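Local structure of 2-hydroxyisobutanoyl-CoA mutase large subunit (Aquincola tertiaricarbonis, 4R3U) at residues V191-G194 against E195-Y199; N538-P541 against L542-L546. The protein catalyses, together with its small cobalamin-binding subunit, the reversible isomerization of 2-hydroxyisobutyryl-CoA and (S)-3-hydroxybutyryl-CoA. All coordinates share one frame; numbering follows the deposited sequence.

Interaction 1 (V191-G194 against E195-Y199)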
ATOM      1  N   VAL A 191     -12.683 -36.511  -0.138  1.00 34.88           N
ATOM      2  CA  VAL A 191     -12.484 -37.654  -1.025  1.00 36.44           C
ATOM      3  C   VAL A 191     -13.825 -38.324  -1.311  1.00 42.17           C
ATOM      4  O   VAL A 191     -14.157 -38.530  -2.480  1.00 45.15           O
ATOM      5  CB  VAL A 191     -11.384 -38.630  -0.508  1.00 38.04           C
ATOM      6  CG1 VAL A 191     -11.356 -39.943  -1.306  1.00 38.65           C
ATOM      7  CG2 VAL A 191     -10.019 -37.960  -0.540  1.00 36.70           C
ATOM      8  N   ALA A 192     -14.615 -38.607  -0.254  1.00 37.97           N
ATOM      9  CA  ALA A 192     -15.958 -39.183  -0.347  1.00 38.21           C
ATOM     10  C   ALA A 192     -16.865 -38.314  -1.229  1.00 42.01           C
ATOM     11  O   ALA A 192     -17.583 -38.866  -2.065  1.00 44.57           O
ATOM     12  CB  ALA A 192     -16.559 -39.326   1.043  1.00 37.73           C
ATOM     13  N   LEU A 193     -16.794 -36.967  -1.090  1.00 37.68           N
ATOM     14  CA  LEU A 193     -17.569 -36.008  -1.896  1.00 38.07           C
ATOM     15  C   LEU A 193     -17.171 -36.065  -3.394  1.00 41.57           C
ATOM     16  O   LEU A 193     -18.048 -36.108  -4.254  1.00 40.78           O
ATOM     17  CB  LEU A 193     -17.440 -34.567  -1.334  1.00 36.44           C
ATOM     18  CG  LEU A 193     -18.176 -33.439  -2.095  1.00 40.25           C
ATOM     19  CD1 LEU A 193     -19.685 -33.610  -2.066  1.00 40.97           C
ATOM     20  CD2 LEU A 193     -17.840 -32.097  -1.529  1.00 39.62           C
ATOM     21  N   GLY A 194     -15.866 -36.080  -3.661  1.00 39.42           N
ATOM     22  CA  GLY A 194     -15.291 -36.163  -4.997  1.00 40.68           C
ATOM     23  C   GLY A 194     -15.715 -37.414  -5.717  1.00 46.75           C
ATOM     24  O   GLY A 194     -16.068 -37.351  -6.895  1.00 48.37           O
ATOM     25  N   GLU A 195     -15.747 -38.552  -4.987  1.00 44.26           N
ATOM     26  CA  GLU A 195     -16.191 -39.846  -5.504  1.00 46.21           C
ATOM     27  C   GLU A 195     -17.684 -39.801  -5.849  1.00 50.72           C
ATOM     28  O   GLU A 195     -18.067 -40.174  -6.965  1.00 52.35           O
ATOM     29  CB  GLU A 195     -15.870 -40.981  -4.510  1.00 48.46           C
ATOM     30  CG  GLU A 195     -14.404 -41.399  -4.530  1.00 62.86           C
ATOM     31  CD  GLU A 195     -13.924 -42.382  -3.472  1.00 84.25           C
ATOM     32  OE1 GLU A 195     -12.980 -43.151  -3.769  1.00 79.14           O
ATOM     33  OE2 GLU A 195     -14.445 -42.348  -2.334  1.00 74.33           O
ATOM     34  N   LYS A 196     -18.517 -39.298  -4.900  1.00 45.43           N
ATOM     35  CA  LYS A 196     -19.968 -39.137  -5.031  1.00 44.84           C
ATOM     36  C   LYS A 196     -20.309 -38.302  -6.276  1.00 48.84           C
ATOM     37  O   LYS A 196     -21.268 -38.591  -6.982  1.00 50.44           O
ATOM     38  CB  LYS A 196     -20.534 -38.470  -3.763  1.00 44.23           C
ATOM     39  CG  LYS A 196     -22.043 -38.584  -3.638  1.00 53.65           C
ATOM     40  CD  LYS A 196     -22.531 -38.430  -2.213  1.00 60.67           C
ATOM     41  CE  LYS A 196     -24.041 -38.480  -2.153  1.00 66.07           C
ATOM     42  NZ  LYS A 196     -24.544 -38.389  -0.762  1.00 72.92           N
ATOM     43  N   ARG A 197     -19.493 -37.291  -6.551  1.00 44.33           N
ATOM     44  CA  ARG A 197     -19.664 -36.368  -7.657  1.00 44.64           C
ATOM     45  C   ARG A 197     -19.168 -36.868  -8.974  1.00 48.89           C
ATOM     46  O   ARG A 197     -19.411 -36.212  -9.982  1.00 48.34           O
ATOM     47  CB  ARG A 197     -19.017 -35.025  -7.325  1.00 42.42           C
ATOM     48  CG  ARG A 197     -19.815 -34.284  -6.317  1.00 40.07           C
ATOM     49  CD  ARG A 197     -19.520 -32.870  -6.518  1.00 40.31           C
ATOM     50  NE  ARG A 197     -20.186 -32.044  -5.530  1.00 49.42           N
ATOM     51  CZ  ARG A 197     -19.908 -30.763  -5.356  1.00 49.42           C
ATOM     52  NH1 ARG A 197     -18.981 -30.171  -6.101  1.00 36.07           N
ATOM     53  NH2 ARG A 197     -20.564 -30.057  -4.450  1.00 34.41           N
ATOM     54  N   GLY A 198     -18.457 -37.991  -8.959  1.00 47.29           N
ATOM     55  CA  GLY A 198     -17.937 -38.631 -10.159  1.00 48.82           C
ATOM     56  C   GLY A 198     -16.688 -37.979 -10.701  1.00 51.27           C
ATOM     57  O   GLY A 198     -16.396 -38.097 -11.898  1.00 51.91           O
ATOM     58  N   TYR A 199     -15.961 -37.254  -9.828  1.00 46.97           N
ATOM     59  CA  TYR A 199     -14.715 -36.570 -10.185  1.00 46.24           C
ATOM     60  C   TYR A 199     -13.547 -37.566 -10.157  1.00 50.61           C
ATOM     61  O   TYR A 199     -13.606 -38.577  -9.448  1.00 50.71           O
ATOM     62  CB  TYR A 199     -14.378 -35.436  -9.177  1.00 44.17           C
ATOM     63  CG  TYR A 199     -15.322 -34.248  -9.081  1.00 43.57           C
ATOM     64  CD1 TYR A 199     -15.990 -33.762 -10.209  1.00 46.02           C
ATOM     65  CD2 TYR A 199     -15.467 -33.544  -7.888  1.00 41.53           C
ATOM     66  CE1 TYR A 199     -16.802 -32.617 -10.137  1.00 44.88           C
ATOM     67  CE2 TYR A 199     -16.284 -32.416  -7.803  1.00 40.88           C
ATOM     68  CZ  TYR A 199     -16.940 -31.947  -8.931  1.00 47.07           C
ATOM     69  OH  TYR A 199     -17.743 -30.837  -8.832  1.00 45.72           O
TER
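E195 N, K196 N and R197 N bond back to V191 O, A192 O and L193 O, each at 3.0 Å, and Y199 N then closes on G194 O at 2.9 Å. At G198 the chain takes a positive phi of 79°, and G198 N bonds to E195 O. G198 is the first residue to leave helical phi/psi after helix 183-196. L193 and R197 lie side by side and point the same way. L193 CD1 comes to 3.8 Å from R197 NE, and L193 CG sits over one face of the guanidinium. CG of L193 stands anti to the backbone N (chi1 179°), which carries its branch over to R197. Beyond the helix end, the ring of Y199 presents one face to the same arginine. R197 CB lies 3.8 Å above the plane of the Y199 ring, over its centre. R197 NH1 donates to Y199 OH at 3.1 Å, and that oxygen lies 16° out of the guanidinium plane. The carbonyls of I168 and L165 take further bonds from NH1 and NH2, so the charged group is held at several points. On another side of the helix, V191 CG1 meets the carboxylate of E195, 4.0 Å from OE2; that oxygen forms a salt bridge with K548. K196 NZ forms a salt bridge with E162. The arrangement is a Schellman motif. It ends the helix of the beta-alpha-beta unit between strands 175-178 and 206-208 of the TIM barrel.

Interaction 2 (N538-P541 against L542-L546)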
ATOM      1  N   ASN A 538      -2.553 -47.327   7.547  1.00 42.49           N
ATOM      2  CA  ASN A 538      -3.053 -45.979   7.267  1.00 38.49           C
ATOM      3  C   ASN A 538      -4.540 -45.855   7.676  1.00 41.21           C
ATOM      4  O   ASN A 538      -5.350 -46.745   7.382  1.00 40.76           O
ATOM      5  CB  ASN A 538      -2.826 -45.590   5.806  1.00 33.25           C
ATOM      6  CG  ASN A 538      -2.935 -44.103   5.525  1.00 48.17           C
ATOM      7  OD1 ASN A 538      -3.943 -43.459   5.817  1.00 41.16           O
ATOM      8  ND2 ASN A 538      -1.915 -43.522   4.923  1.00 36.57           N
ATOM      9  N   LEU A 539      -4.882 -44.754   8.378  1.00 36.32           N
ATOM     10  CA  LEU A 539      -6.231 -44.477   8.886  1.00 34.90           C
ATOM     11  C   LEU A 539      -7.189 -43.971   7.829  1.00 41.13           C
ATOM     12  O   LEU A 539      -8.398 -44.049   8.026  1.00 41.00           O
ATOM     13  CB  LEU A 539      -6.180 -43.455  10.035  1.00 32.22           C
ATOM     14  CG  LEU A 539      -5.635 -43.945  11.372  1.00 35.41           C
ATOM     15  CD1 LEU A 539      -5.368 -42.784  12.290  1.00 34.96           C
ATOM     16  CD2 LEU A 539      -6.577 -44.899  12.035  1.00 31.65           C
ATOM     17  N   MET A 540      -6.656 -43.422   6.731  1.00 39.00           N
ATOM     18  CA  MET A 540      -7.445 -42.815   5.655  1.00 37.92           C
ATOM     19  C   MET A 540      -8.518 -43.665   4.975  1.00 42.54           C
ATOM     20  O   MET A 540      -9.668 -43.220   4.969  1.00 43.00           O
ATOM     21  CB  MET A 540      -6.575 -42.054   4.653  1.00 39.40           C
ATOM     22  CG  MET A 540      -5.992 -40.763   5.223  1.00 40.75           C
ATOM     23  SD  MET A 540      -7.226 -39.578   5.797  1.00 43.06           S
ATOM     24  CE  MET A 540      -8.196 -39.330   4.300  1.00 39.82           C
ATOM     25  N   PRO A 541      -8.207 -44.867   4.422  1.00 38.51           N
ATOM     26  CA  PRO A 541      -9.258 -45.662   3.748  1.00 38.86           C
ATOM     27  C   PRO A 541     -10.540 -45.910   4.538  1.00 42.14           C
ATOM     28  O   PRO A 541     -11.632 -45.742   3.988  1.00 42.45           O
ATOM     29  CB  PRO A 541      -8.544 -46.967   3.399  1.00 41.45           C
ATOM     30  CG  PRO A 541      -7.134 -46.609   3.316  1.00 45.12           C
ATOM     31  CD  PRO A 541      -6.897 -45.553   4.332  1.00 39.50           C
ATOM     32  N   LEU A 542     -10.410 -46.299   5.817  1.00 37.32           N
ATOM     33  CA  LEU A 542     -11.551 -46.591   6.682  1.00 36.64           C
ATOM     34  C   LEU A 542     -12.314 -45.361   7.127  1.00 40.05           C
ATOM     35  O   LEU A 542     -13.524 -45.466   7.300  1.00 39.76           O
ATOM     36  CB  LEU A 542     -11.143 -47.484   7.868  1.00 36.43           C
ATOM     37  CG  LEU A 542     -12.230 -48.218   8.632  1.00 39.10           C
ATOM     38  CD1 LEU A 542     -13.185 -48.937   7.708  1.00 38.68           C
ATOM     39  CD2 LEU A 542     -11.613 -49.186   9.554  1.00 41.22           C
ATOM     40  N   THR A 543     -11.623 -44.207   7.322  1.00 36.08           N
ATOM     41  CA  THR A 543     -12.258 -42.935   7.682  1.00 34.52           C
ATOM     42  C   THR A 543     -13.129 -42.476   6.477  1.00 42.77           C
ATOM     43  O   THR A 543     -14.218 -41.932   6.698  1.00 43.98           O
ATOM     44  CB  THR A 543     -11.236 -41.871   8.112  1.00 35.91           C
ATOM     45  OG1 THR A 543     -10.303 -42.423   9.031  1.00 32.95           O
ATOM     46  CG2 THR A 543     -11.894 -40.650   8.752  1.00 32.98           C
ATOM     47  N   ILE A 544     -12.671 -42.738   5.217  1.00 39.82           N
ATOM     48  CA  ILE A 544     -13.442 -42.454   3.993  1.00 38.88           C
ATOM     49  C   ILE A 544     -14.751 -43.289   4.016  1.00 42.44           C
ATOM     50  O   ILE A 544     -15.826 -42.728   3.790  1.00 42.36           O
ATOM     51  CB  ILE A 544     -12.627 -42.600   2.653  1.00 41.93           C
ATOM     52  CG1 ILE A 544     -11.400 -41.661   2.623  1.00 40.52           C
ATOM     53  CG2 ILE A 544     -13.510 -42.315   1.423  1.00 42.99           C
ATOM     54  CD1 ILE A 544     -10.280 -42.090   1.664  1.00 33.94           C
ATOM     55  N   GLU A 545     -14.672 -44.590   4.375  1.00 38.59           N
ATOM     56  CA  GLU A 545     -15.857 -45.449   4.468  1.00 39.13           C
ATOM     57  C   GLU A 545     -16.817 -45.021   5.578  1.00 42.07           C
ATOM     58  O   GLU A 545     -18.039 -45.002   5.381  1.00 43.07           O
ATOM     59  CB  GLU A 545     -15.468 -46.921   4.591  1.00 42.58           C
ATOM     60  CG  GLU A 545     -15.017 -47.536   3.270  1.00 57.91           C
ATOM     61  CD  GLU A 545     -15.947 -47.301   2.090  1.00 84.04           C
ATOM     62  OE1 GLU A 545     -17.127 -47.708   2.183  1.00 85.62           O
ATOM     63  OE2 GLU A 545     -15.517 -46.647   1.108  1.00 72.66           O
ATOM     64  N   LEU A 546     -16.252 -44.592   6.705  1.00 36.32           N
ATOM     65  CA  LEU A 546     -16.997 -44.113   7.862  1.00 35.58           C
ATOM     66  C   LEU A 546     -17.851 -42.880   7.558  1.00 39.65           C
ATOM     67  O   LEU A 546     -19.068 -42.931   7.752  1.00 41.06           O
ATOM     68  CB  LEU A 546     -16.047 -43.834   9.034  1.00 34.13           C
ATOM     69  CG  LEU A 546     -15.704 -45.035   9.927  1.00 38.23           C
ATOM     70  CD1 LEU A 546     -14.441 -44.761  10.726  1.00 36.68           C
ATOM     71  CD2 LEU A 546     -16.878 -45.398  10.843  1.00 37.71           C
TER
HETATM   72  O   HOH W   1      -8.164 -47.436   6.897  1.00 25.59           O
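T543 grips L539 O twice: OG1 donates at 2.7 Å, and the backbone N adds a weak bond at 3.3 Å. The hydroxyl comes from above the carbonyl plane, 44° out of it. With OG1 beside the T543 backbone N (chi1 -47°), the hydroxyl faces back toward the start of the helix and reaches L539 O. Along the next turn, I544 N bonds to M540 O at 3.1 Å, and I544 CG1 rests 3.3 Å from that oxygen. M540 CE reaches I544 CG1 at 4.3 Å, an apolar contact. E545 N bonds to P541 O. A water accepts from L542 N and donates to N538 O, bridging the first turn. N538 precedes the turn into the helix and caps it, its OD1 accepting from M540 N at 2.9 Å in the carbonyl plane. D235 O in turn receives a bond from N538 ND2, and D235 OD2 one from L539 N. A valine in place of T543 would probably cost L539 O its short hydroxyl bond, keeping the weak one from the backbone N, and leave W184 NE1 without its weak hydroxyl partner. The asparagine cap and the proline in the first turn are characteristic of a helix N-terminus, here that of helix 540-549, packed against helices 183-196 and 226-243.

Interactions 1 and 2 lie at opposite kinds of helix end. Interaction 1 closes helix 183-196, and interaction 2 opens helix 540-549. Their centres lie about 15 Å apart, and the two helices pack on each other. V191 CG1 meets I544 CD1 at 3.8 Å, and A192 and E195 also border I544. Each contact is partly buried: V191, A192, L193 and G194 are buried in the first, L539, M540, T543 and I544 in the second, while K196 and P541 are exposed. Their chemistry differs. Residues 191-199 use long charged side chains and a glycine, whereas 538-546 rely on a neutral amide, a hydroxyl and a water.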